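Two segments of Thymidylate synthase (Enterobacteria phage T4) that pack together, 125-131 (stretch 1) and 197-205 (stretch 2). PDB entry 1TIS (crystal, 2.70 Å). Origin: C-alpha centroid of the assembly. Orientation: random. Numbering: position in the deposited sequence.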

# COMPACT_ATOMS: atom_id res chain seq x y z
N VAL A 125 16.64 -1.25 -6.19
CA VAL A 125 15.48 -2.11 -6.39
C VAL A 125 15.60 -2.65 -7.79
O VAL A 125 14.98 -3.66 -8.10
CB VAL A 125 14.12 -1.34 -6.22
CG1 VAL A 125 13.55 -0.58 -7.48
CG2 VAL A 125 13.16 -2.43 -5.76
N ILE A 126 16.35 -2.03 -8.69
CA ILE A 126 16.47 -2.59 -9.99
C ILE A 126 17.50 -3.67 -9.89
O ILE A 126 17.41 -4.62 -10.65
CB ILE A 126 16.80 -1.46 -10.95
CG1 ILE A 126 15.49 -0.61 -11.02
CG2 ILE A 126 17.28 -1.98 -12.29
CD1 ILE A 126 15.37 0.66 -11.87
N ASP A 127 18.43 -3.68 -8.94
CA ASP A 127 19.30 -4.84 -8.73
C ASP A 127 18.48 -6.01 -8.19
O ASP A 127 18.55 -7.03 -8.89
CB ASP A 127 20.42 -4.51 -7.75
CG ASP A 127 21.43 -3.48 -8.26
OD1 ASP A 127 21.54 -3.28 -9.47
OD2 ASP A 127 22.13 -2.87 -7.44
N ARG A 128 17.68 -6.03 -7.10
CA ARG A 128 16.90 -7.22 -6.68
C ARG A 128 16.20 -7.89 -7.85
O ARG A 128 16.35 -9.10 -7.97
CB ARG A 128 15.79 -6.92 -5.67
CG ARG A 128 16.34 -6.27 -4.41
CD ARG A 128 15.57 -6.61 -3.10
NE ARG A 128 15.95 -7.88 -2.48
CZ ARG A 128 16.32 -7.97 -1.19
NH1 ARG A 128 16.29 -6.92 -0.37
NH2 ARG A 128 16.70 -9.14 -0.70
N ILE A 129 15.58 -7.14 -8.77
CA ILE A 129 14.94 -7.68 -9.97
C ILE A 129 15.98 -8.33 -10.85
O ILE A 129 15.75 -9.40 -11.43
CB ILE A 129 14.30 -6.65 -10.91
CG1 ILE A 129 13.70 -5.41 -10.21
CG2 ILE A 129 13.29 -7.47 -11.71
CD1 ILE A 129 12.34 -5.47 -9.49
N LYS A 130 17.12 -7.68 -11.01
CA LYS A 130 18.20 -8.23 -11.81
C LYS A 130 18.79 -9.48 -11.17
O LYS A 130 19.41 -10.31 -11.84
CB LYS A 130 19.40 -7.30 -11.96
CG LYS A 130 19.32 -5.90 -12.51
CD LYS A 130 18.94 -5.83 -13.96
CE LYS A 130 19.20 -4.41 -14.34
NZ LYS A 130 20.62 -4.16 -14.40
N LYS A 131 18.62 -9.64 -9.88
CA LYS A 131 19.49 -10.56 -9.23
C LYS A 131 18.70 -11.56 -8.42
O LYS A 131 18.96 -12.72 -8.60
CB LYS A 131 20.39 -9.62 -8.46
CG LYS A 131 21.65 -10.04 -7.75
CD LYS A 131 21.98 -8.86 -6.83
CE LYS A 131 22.95 -7.90 -7.48
NZ LYS A 131 24.25 -8.18 -6.91
N ILE A 197 10.35 1.24 -18.58
CA ILE A 197 11.73 1.60 -18.40
C ILE A 197 12.35 0.48 -17.56
O ILE A 197 13.30 -0.14 -18.07
CB ILE A 197 11.73 2.98 -17.74
CG1 ILE A 197 11.58 4.03 -18.80
CG2 ILE A 197 13.02 3.26 -16.98
CD1 ILE A 197 11.36 5.38 -18.06
N VAL A 198 11.80 0.09 -16.40
CA VAL A 198 12.46 -0.96 -15.64
C VAL A 198 12.47 -2.34 -16.33
O VAL A 198 13.46 -3.09 -16.23
CB VAL A 198 11.81 -1.06 -14.28
CG1 VAL A 198 12.71 -1.95 -13.38
CG2 VAL A 198 11.68 0.32 -13.64
N ALA A 199 11.45 -2.74 -17.10
CA ALA A 199 11.49 -3.96 -17.87
C ALA A 199 12.55 -3.78 -18.91
O ALA A 199 13.18 -4.80 -19.16
CB ALA A 199 10.29 -4.20 -18.64
N LYS A 200 12.89 -2.60 -19.49
CA LYS A 200 13.98 -2.55 -20.46
C LYS A 200 15.38 -2.68 -19.82
O LYS A 200 16.36 -3.16 -20.43
CB LYS A 200 13.87 -1.26 -21.28
CG LYS A 200 14.91 -1.18 -22.41
CD LYS A 200 14.50 -2.20 -23.48
CE LYS A 200 15.61 -2.96 -24.23
NZ LYS A 200 14.99 -3.93 -25.14
N MET A 201 15.53 -2.32 -18.55
CA MET A 201 16.81 -2.46 -17.84
C MET A 201 16.95 -3.90 -17.47
O MET A 201 17.95 -4.51 -17.80
CB MET A 201 16.88 -1.66 -16.54
CG MET A 201 17.00 -0.15 -16.71
SD MET A 201 16.59 0.65 -15.16
CE MET A 201 18.13 0.71 -14.30
N CYS A 202 15.90 -4.47 -16.86
CA CYS A 202 15.93 -5.86 -16.43
C CYS A 202 15.76 -6.88 -17.57
O CYS A 202 15.94 -8.09 -17.40
CB CYS A 202 14.85 -5.99 -15.32
SG CYS A 202 15.13 -4.90 -13.91
N ASN A 203 15.43 -6.35 -18.75
CA ASN A 203 15.13 -7.10 -19.95
C ASN A 203 14.07 -8.18 -19.68
O ASN A 203 14.14 -9.41 -19.85
CB ASN A 203 16.43 -7.69 -20.52
CG ASN A 203 16.28 -8.17 -21.98
OD1 ASN A 203 16.79 -9.23 -22.32
ND2 ASN A 203 15.64 -7.46 -22.93
N LEU A 204 12.97 -7.62 -19.23
CA LEU A 204 11.83 -8.42 -18.96
C LEU A 204 10.76 -7.80 -19.84
O LEU A 204 10.87 -6.68 -20.35
CB LEU A 204 11.53 -8.35 -17.46
CG LEU A 204 12.57 -8.73 -16.36
CD1 LEU A 204 11.87 -9.16 -15.10
CD2 LEU A 204 13.33 -9.96 -16.73
N ILE A 205 9.72 -8.59 -20.04
CA ILE A 205 8.58 -8.20 -20.84
C ILE A 205 7.74 -7.47 -19.81
O ILE A 205 7.43 -8.01 -18.75
CB ILE A 205 7.77 -9.44 -21.39
CG1 ILE A 205 8.65 -10.44 -22.18
CG2 ILE A 205 6.62 -8.89 -22.21
CD1 ILE A 205 9.55 -9.94 -23.35

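The backbones come unusually close at one point: Lys-130 CA and Cys-202 CA lie 5.7 Å apart, although the helix axes come no closer than 10.1 Å. This approach is at the C-terminal end of the stretch 2 helix. The axes cross at -49°. The two stretches share no hydrogen bond and meet through van der Waals packing. Cys-202 SG sits 3.6 Å from Ile-129 CB and 4.0 Å from Ile-126 CG2, so the sulfur touches two isoleucines about one helical turn apart.

Ile-126 is buried and points toward the other helix. It reaches three residues there. Ile-126 CG2 lies 3.5 Å from Met-201 CE, and Ile-126 CG1 lies 3.9 Å from Val-198 CG1.

Lys-130 contributes its aliphatic chain. Its CA-to-CB bond points sideways, but the end of the chain comes nearer. Lys-130 CD lies 3.9 Å from Cys-202 SG, and Lys-130 CE lies 3.7 Å from Met-201 O. The amine NZ is hydrogen-bonded elsewhere in the structure.

The helix of stretch 2 ends at Cys-202. Asn-203 follows with positive phi and makes no contact with stretch 1. Leu-204 N bonds back to Ala-199 O at 2.8 Å. The Leu-204 side chain extends the apolar patch, with Leu-204 CD1 4.0 Å from Ile-129 CG2.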